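Local structure of uncharacterized protein (Bacteroides eggerthii, 4GDZ) at residues 62-66 with 67-71; 121-125 with 126-130; 166-169 with 170-173. The protein is of unknown function but belongs to the DUF4251 family, folds around a large antiparallel beta sheet and binds a magnesium ion in the crystal. All coordinates share one frame; numbering follows the deposited sequence. Where two conformers were deposited one is given.

All three contacts are local, yet each answers to its place in the fold. Interaction 1, a turn interrupting strand 61-74, is partly buried, and one asparagine amide does much of its polar work. Interaction 2 closes the hairpin of strands 116-123 and 128-135 at the surface; paired backbones dominate it, with waters bridging its margins. Interaction 3, also at the surface, is a short helix near the C-terminus that relies on a serine cap and a lysine folded over the chain. Interactions 1 and 2 belong to the same sheet, whereas interaction 3 packs against interaction 1, where Ile169 reaches Phe70, and makes no contact with interaction 2.

Interaction 1: residues 62-66 with 67-71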
loop_
_atom_site.group_PDB
_atom_site.type_symbol
_atom_site.label_atom_id
_atom_site.label_comp_id
_atom_site.label_asym_id
_atom_site.label_seq_id
_atom_site.Cartn_x
_atom_site.Cartn_y
_atom_site.Cartn_z
ATOM N N ALA A 62 -3.693 -10.866 2.736
ATOM C CA ALA A 62 -4.440 -12.039 3.218
ATOM C C ALA A 62 -3.943 -12.324 4.615
ATOM O O ALA A 62 -2.755 -12.094 4.912
ATOM C CB ALA A 62 -4.199 -13.258 2.325
ATOM N N PHE A 63 -4.808 -12.823 5.483
ATOM C CA PHE A 63 -4.351 -13.187 6.848
ATOM C C PHE A 63 -3.576 -14.503 6.865
ATOM O O PHE A 63 -3.724 -15.318 5.967
ATOM C CB PHE A 63 -5.498 -13.218 7.837
ATOM C CG PHE A 63 -6.652 -14.098 7.424
ATOM C CD1 PHE A 63 -6.608 -15.480 7.622
ATOM C CD2 PHE A 63 -7.781 -13.536 6.859
ATOM C CE1 PHE A 63 -7.693 -16.279 7.279
ATOM C CE2 PHE A 63 -8.868 -14.333 6.513
ATOM C CZ PHE A 63 -8.796 -15.706 6.706
ATOM N N VAL A 64 -2.710 -14.666 7.870
ATOM C CA VAL A 64 -1.844 -15.841 8.017
ATOM C C VAL A 64 -1.783 -16.177 9.509
ATOM O O VAL A 64 -2.088 -15.347 10.342
ATOM C CB VAL A 64 -0.397 -15.660 7.496
ATOM C CG1 VAL A 64 -0.369 -15.303 6.009
ATOM C CG2 VAL A 64 0.404 -14.671 8.363
ATOM N N THR A 65 -1.396 -17.406 9.820
ATOM C CA THR A 65 -1.182 -17.855 11.200
ATOM C C THR A 65 0.191 -17.456 11.724
ATOM O O THR A 65 1.194 -17.835 11.151
ATOM C CB THR A 65 -1.233 -19.394 11.250
ATOM O OG1 THR A 65 -2.442 -19.833 10.624
ATOM C CG2 THR A 65 -1.142 -19.918 12.680
ATOM N N SER A 66 0.225 -16.766 12.855
ATOM C CA SER A 66 1.474 -16.382 13.518
ATOM C C SER A 66 2.411 -17.535 13.930
ATOM O O SER A 66 3.637 -17.387 13.881
ATOM C CB SER A 66 1.136 -15.537 14.753
ATOM O OG SER A 66 2.319 -15.072 15.349
ATOM N N ASN A 67 1.847 -18.686 14.323
ATOM C CA ASN A 67 2.651 -19.855 14.744
ATOM C C ASN A 67 3.741 -20.287 13.748
ATOM O O ASN A 67 4.805 -20.789 14.138
ATOM C CB ASN A 67 1.762 -21.091 15.026
ATOM C CG ASN A 67 2.598 -22.297 15.484
ATOM O OD1 ASN A 67 3.329 -22.205 16.484
ATOM N ND2 ASN A 67 2.551 -23.403 14.728
ATOM N N THR A 68 3.487 -20.101 12.448
ATOM C CA THR A 68 4.492 -20.427 11.430
ATOM C C THR A 68 4.809 -19.220 10.537
ATOM O O THR A 68 5.213 -19.391 9.395
ATOM C CB THR A 68 4.000 -21.599 10.558
ATOM O OG1 THR A 68 2.740 -21.244 9.951
ATOM C CG2 THR A 68 3.809 -22.878 11.406
ATOM N N ASN A 69 4.661 -18.005 11.067
ATOM C CA ASN A 69 4.976 -16.778 10.337
ATOM C C ASN A 69 5.595 -15.740 11.281
ATOM O O ASN A 69 4.895 -14.923 11.911
ATOM C CB ASN A 69 3.723 -16.236 9.640
ATOM C CG ASN A 69 3.287 -17.100 8.486
ATOM O OD1 ASN A 69 3.899 -17.073 7.412
ATOM N ND2 ASN A 69 2.257 -17.928 8.711
ATOM N N PHE A 70 6.904 -15.837 11.449
ATOM C CA PHE A 70 7.624 -15.005 12.383
ATOM C C PHE A 70 9.105 -14.874 12.045
ATOM O O PHE A 70 9.675 -15.681 11.313
ATOM C CB PHE A 70 7.461 -15.529 13.823
ATOM C CG PHE A 70 8.113 -16.879 14.045
ATOM C CD1 PHE A 70 9.436 -16.956 14.405
ATOM C CD2 PHE A 70 7.399 -18.059 13.841
ATOM C CE1 PHE A 70 10.046 -18.188 14.560
ATOM C CE2 PHE A 70 7.994 -19.289 14.000
ATOM C CZ PHE A 70 9.322 -19.349 14.348
ATOM N N VAL A 71 9.710 -13.840 12.628
ATOM C CA VAL A 71 11.153 -13.619 12.594
ATOM C C VAL A 71 11.595 -13.415 14.041
ATOM O O VAL A 71 11.127 -12.503 14.745
ATOM C CB VAL A 71 11.557 -12.407 11.710
ATOM C CG1 VAL A 71 13.076 -12.214 11.782
ATOM C CG2 VAL A 71 11.106 -12.607 10.250
#
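From Thr65 to Asn69 the backbone leaves its extended path for a single turn of 3-10 character at Ser66 and Asn67, then resumes as strand. The result is a short helical interruption within strand 61-74, and its carbonyls are taken up by residues further along. Asn69 N donates to Ser66 O at 3.1 Å, while Thr68 N makes only a weak bond to Thr65 O.

The stronger hold on Thr65 O comes from a side chain. Asn69 ND2 lies 2.7 Å from Thr65 O, with an N-H...O angle of 173°; the oxygen sits in the amide plane, although the donor is tilted 29° from the carbonyl plane. A first torsion of -70° sets CG of Asn69 beside its own backbone N and turns the amide back toward the preceding loop. Val64 crosses this side chain at about a right angle and lays CG2 over the amide face, 3.8 Å from Asn69 CG. The other end of the amide is occupied as well, since OD1 accepts from Ala83 N on strand 77-85, while the Asn69 backbone pairs with Ala51 on strand 46-55. Replacing Asn69 with a leucine would probably leave Thr65 O with just the weak Thr68 bond and deprive Ala83 N of its acceptor.

Thr65 and Asn67 lie side by side, pointing the same way, with CG2 of Thr65 3.9 Å from CB of Asn67. Ser66 O, besides accepting from Asn69 N, lies at the edge of the Phe70 ring, near its plane, 3.8 Å from Phe70 CD2.

Interaction 2: residues 121-125 with 126-130; sequences SIQGI and GISAQ
Ile122 and Ala129 form the hydrogen-bonded antiparallel pair of a beta hairpin, Ile122 N to Ala129 O and Ala129 N to Ile122 O both measuring 3.0 Å, and the short strands run almost exactly antiparallel, at 178°. Gly124 N adds a third backbone bond, 2.8 Å to Ile127 O, just before the chain reverses. The same two carbonyls of the central pair each take a CA-H...O contact as well, Ala129 O from Ser121 CA and Ile122 O from Ser128 CA.

The reversal at Ile125 and Gly126 has torsions close to those of a type II turn. Gly126, with phi 75°, takes the positive-phi corner, where a CB would run into Ile125 O. A water ties the turn backbone together, accepting from Gly126 N and donating weakly to Gly124 O.

Side chains add less. In the conformer described, Gln123 bends at chi2 (71°), so that NE2 bonds within its own segment, to Gly124 O at 2.9 Å, with the oxygen near the amide plane; OE1 of the same amide packs 3.7 Å from Ser128 CB. On the same face a second water joins Ser121 OG, at 2.7 Å, to Gln130 NE2.

Ile122 and Ala129 lie on the buried face, where Ile122 meets Val99 of strand 94-100, a strand that Ile127 also touches. The hairpin is flanked in the sheet by strands 102-110 and 141-148; the latter carries Asn147 and Pro148 of the magnesium site, and Gln130 pairs with Asn147 through the backbone.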
loop_
_atom_site.group_PDB
_atom_site.type_symbol
_atom_site.label_atom_id
_atom_site.label_comp_id
_atom_site.label_asym_id
_atom_site.label_seq_id
_atom_site.Cartn_x
_atom_site.Cartn_y
_atom_site.Cartn_z
ATOM N N SER A 121 20.791 -10.438 7.846
ATOM C CA SER A 121 20.658 -11.756 7.240
ATOM C C SER A 121 20.672 -12.861 8.293
ATOM O O SER A 121 21.318 -12.730 9.328
ATOM C CB SER A 121 21.767 -12.002 6.212
ATOM O OG SER A 121 21.420 -11.314 5.015
ATOM N N ILE A 122 19.916 -13.918 8.016
ATOM C CA ILE A 122 19.943 -15.170 8.807
ATOM C C ILE A 122 20.561 -16.218 7.912
ATOM O O ILE A 122 20.072 -16.443 6.801
ATOM C CB ILE A 122 18.538 -15.593 9.269
ATOM C CG1 ILE A 122 17.937 -14.509 10.170
ATOM C CG2 ILE A 122 18.585 -16.938 10.014
ATOM C CD1 ILE A 122 16.529 -14.798 10.629
ATOM N N GLN A 123 21.658 -16.821 8.369
ATOM C CA GLN A 123 22.405 -17.820 7.579
ATOM C C GLN A 123 22.193 -19.223 8.156
ATOM O O GLN A 123 22.574 -19.501 9.292
ATOM C CB GLN A 123 23.909 -17.504 7.590
ATOM C CG GLN A 123 24.791 -18.537 6.861
ATOM C CD GLN A 123 24.630 -18.490 5.353
ATOM O OE1 GLN A 123 24.856 -17.452 4.752
ATOM N NE2 GLN A 123 24.219 -19.605 4.741
ATOM N N GLY A 124 21.595 -20.104 7.373
ATOM C CA GLY A 124 21.446 -21.509 7.741
ATOM C C GLY A 124 22.456 -22.360 6.989
ATOM O O GLY A 124 23.418 -21.851 6.418
ATOM N N ILE A 125 22.195 -23.658 6.940
ATOM C CA ILE A 125 23.061 -24.594 6.219
ATOM C C ILE A 125 22.541 -24.746 4.788
ATOM O O ILE A 125 21.473 -25.335 4.560
ATOM C CB ILE A 125 23.148 -25.944 6.949
ATOM C CG1 ILE A 125 23.711 -25.715 8.364
ATOM C CG2 ILE A 125 24.054 -26.905 6.170
ATOM C CD1 ILE A 125 23.697 -26.947 9.239
ATOM N N GLY A 126 23.287 -24.169 3.844
ATOM C CA GLY A 126 22.939 -24.179 2.432
ATOM C C GLY A 126 21.804 -23.244 2.014
ATOM O O GLY A 126 21.330 -23.331 0.895
ATOM N N ILE A 127 21.358 -22.373 2.907
ATOM C CA ILE A 127 20.201 -21.512 2.660
ATOM C C ILE A 127 20.385 -20.285 3.553
ATOM O O ILE A 127 20.851 -20.388 4.685
ATOM C CB ILE A 127 18.819 -22.231 2.939
ATOM C CG1 ILE A 127 17.621 -21.322 2.559
ATOM C CG2 ILE A 127 18.661 -22.740 4.386
ATOM C CD1 ILE A 127 16.260 -22.020 2.594
ATOM N N SER A 128 19.966 -19.128 3.063
ATOM C CA SER A 128 19.964 -17.906 3.876
ATOM C C SER A 128 18.813 -17.029 3.462
ATOM O O SER A 128 18.180 -17.265 2.427
ATOM C CB SER A 128 21.298 -17.165 3.722
ATOM O OG SER A 128 21.462 -16.735 2.378
ATOM N N ALA A 129 18.526 -16.022 4.264
ATOM C CA ALA A 129 17.483 -15.053 3.912
ATOM C C ALA A 129 17.955 -13.676 4.347
ATOM O O ALA A 129 18.470 -13.513 5.450
ATOM C CB ALA A 129 16.130 -15.371 4.579
ATOM N N GLN A 130 17.769 -12.700 3.462
ATOM C CA GLN A 130 17.967 -11.286 3.778
ATOM C C GLN A 130 16.639 -10.646 4.217
ATOM O O GLN A 130 15.592 -10.846 3.594
ATOM C CB GLN A 130 18.553 -10.563 2.578
ATOM C CG GLN A 130 18.889 -9.117 2.904
ATOM C CD GLN A 130 19.740 -8.537 1.822
ATOM O OE1 GLN A 130 19.297 -8.417 0.682
ATOM N NE2 GLN A 130 20.973 -8.214 2.160
HETATM O O HOH W 1 22.085 -8.666 4.803
HETATM O O HOH W 2 25.910 -22.982 4.295
#

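Interaction 3: residues 166-169 with 170-173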
loop_
_atom_site.group_PDB
_atom_site.type_symbol
_atom_site.label_atom_id
_atom_site.label_comp_id
_atom_site.label_asym_id
_atom_site.label_seq_id
_atom_site.Cartn_x
_atom_site.Cartn_y
_atom_site.Cartn_z
ATOM N N GLN A 166 7.630 -11.206 25.888
ATOM C CA GLN A 166 6.207 -10.986 25.631
ATOM C C GLN A 166 5.714 -11.787 24.432
ATOM O O GLN A 166 4.577 -11.637 24.002
ATOM C CB GLN A 166 5.940 -9.488 25.432
ATOM C CG GLN A 166 6.067 -8.660 26.712
ATOM C CD GLN A 166 6.004 -7.168 26.420
ATOM O OE1 GLN A 166 5.382 -6.746 25.440
ATOM N NE2 GLN A 166 6.667 -6.362 27.253
ATOM N N SER A 167 6.575 -12.639 23.885
ATOM C CA SER A 167 6.248 -13.389 22.678
ATOM C C SER A 167 5.816 -14.810 23.014
ATOM O O SER A 167 6.604 -15.578 23.572
ATOM C CB SER A 167 7.472 -13.423 21.764
ATOM O OG SER A 167 7.291 -14.335 20.718
ATOM N N ASN A 168 4.574 -15.167 22.683
ATOM C CA ASN A 168 4.112 -16.556 22.849
ATOM C C ASN A 168 4.879 -17.524 21.959
ATOM O O ASN A 168 5.008 -18.698 22.296
ATOM C CB ASN A 168 2.611 -16.688 22.586
ATOM C CG ASN A 168 1.768 -15.990 23.639
ATOM O OD1 ASN A 168 2.182 -15.838 24.788
ATOM N ND2 ASN A 168 0.582 -15.552 23.246
ATOM N N ILE A 169 5.377 -17.053 20.808
ATOM C CA ILE A 169 6.227 -17.876 19.924
ATOM C C ILE A 169 7.494 -18.277 20.675
ATOM O O ILE A 169 7.882 -19.451 20.727
ATOM C CB ILE A 169 6.652 -17.103 18.645
ATOM C CG1 ILE A 169 5.447 -16.864 17.730
ATOM C CG2 ILE A 169 7.747 -17.856 17.882
ATOM C CD1 ILE A 169 4.701 -18.126 17.364
ATOM N N PHE A 170 8.165 -17.276 21.229
ATOM C CA PHE A 170 9.394 -17.528 21.980
ATOM C C PHE A 170 9.113 -18.428 23.188
ATOM O O PHE A 170 9.841 -19.392 23.434
ATOM C CB PHE A 170 10.088 -16.233 22.447
ATOM C CG PHE A 170 11.343 -16.485 23.274
ATOM C CD1 PHE A 170 12.524 -16.920 22.654
ATOM C CD2 PHE A 170 11.323 -16.346 24.641
ATOM C CE1 PHE A 170 13.661 -17.175 23.413
ATOM C CE2 PHE A 170 12.455 -16.612 25.401
ATOM C CZ PHE A 170 13.620 -17.020 24.783
ATOM N N LYS A 171 8.043 -18.127 23.921
ATOM C CA LYS A 171 7.809 -18.772 25.209
ATOM C C LYS A 171 7.193 -20.159 25.084
ATOM O O LYS A 171 7.227 -20.906 26.031
ATOM C CB LYS A 171 6.938 -17.900 26.138
ATOM C CG LYS A 171 7.621 -16.621 26.606
ATOM C CD LYS A 171 6.776 -15.854 27.620
ATOM C CE LYS A 171 5.526 -15.259 26.990
ATOM N NZ LYS A 171 4.859 -14.297 27.924
ATOM N N GLY A 172 6.662 -20.510 23.924
ATOM C CA GLY A 172 5.937 -21.769 23.764
ATOM C C GLY A 172 6.804 -23.025 23.596
ATOM O O GLY A 172 6.288 -24.122 23.631
ATOM N N ARG A 173 8.113 -22.854 23.444
ATOM C CA ARG A 173 9.039 -23.982 23.295
ATOM C C ARG A 173 10.419 -23.636 23.839
ATOM O O ARG A 173 10.723 -22.468 24.056
ATOM C CB ARG A 173 9.166 -24.380 21.820
ATOM C CG ARG A 173 9.871 -23.383 20.909
ATOM C CD ARG A 173 9.724 -23.780 19.430
ATOM N NE ARG A 173 10.336 -25.097 19.215
ATOM C CZ ARG A 173 11.614 -25.311 18.910
ATOM N NH1 ARG A 173 12.462 -24.304 18.724
ATOM N NH2 ARG A 173 12.046 -26.547 18.832
HETATM O O HOH W 3 2.949 -13.509 26.373
#
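Phe170 meets Ser167 through CB rather than its ring, which a first torsion of 178° swings away from Ser167 and against Trp175, the two ring planes nearly parallel at about 5°. The Phe170 side chain also touches Leu72 and Asn74 of strand 61-74 and Leu164. Trp175 takes a cation-pi contact from Arg173. A second flat group, the Asn168 amide, brings OD1 to 4.0 Å from CE of Lys171, the two side chains crossing obliquely.

Ser167 is the N-cap of the short helix 168-171. Its OG accepts from Phe170 N at 3.1 Å along a nearly straight N-H...O path of 173°, and it is hydrogen-bonded as well to Glu50 OE2. Ser167 O receives Lys171 N at 2.9 Å, alongside a weak bond from Gly172 N to Asn168 O.

The Lys171 chain lies along Ser167 O, with CG 3.4 Å from it. A bend at chi3 then carries the ammonium group back to Asn165 O and to a water, 2.6 Å from NZ, that also donates to Asn168 OD1.

Two charges meet the N-terminal end of this turn: the Glu50 carboxylate from strand 46-55, which also bonds weakly to Ile169 N, and the Lys171 ammonium folded back to Asn165 O. The carboxylate is likely to interact favourably with the partly positive N-H groups at the start of the helix, and its bond to Ser167 OG positions that cap for Phe170 N.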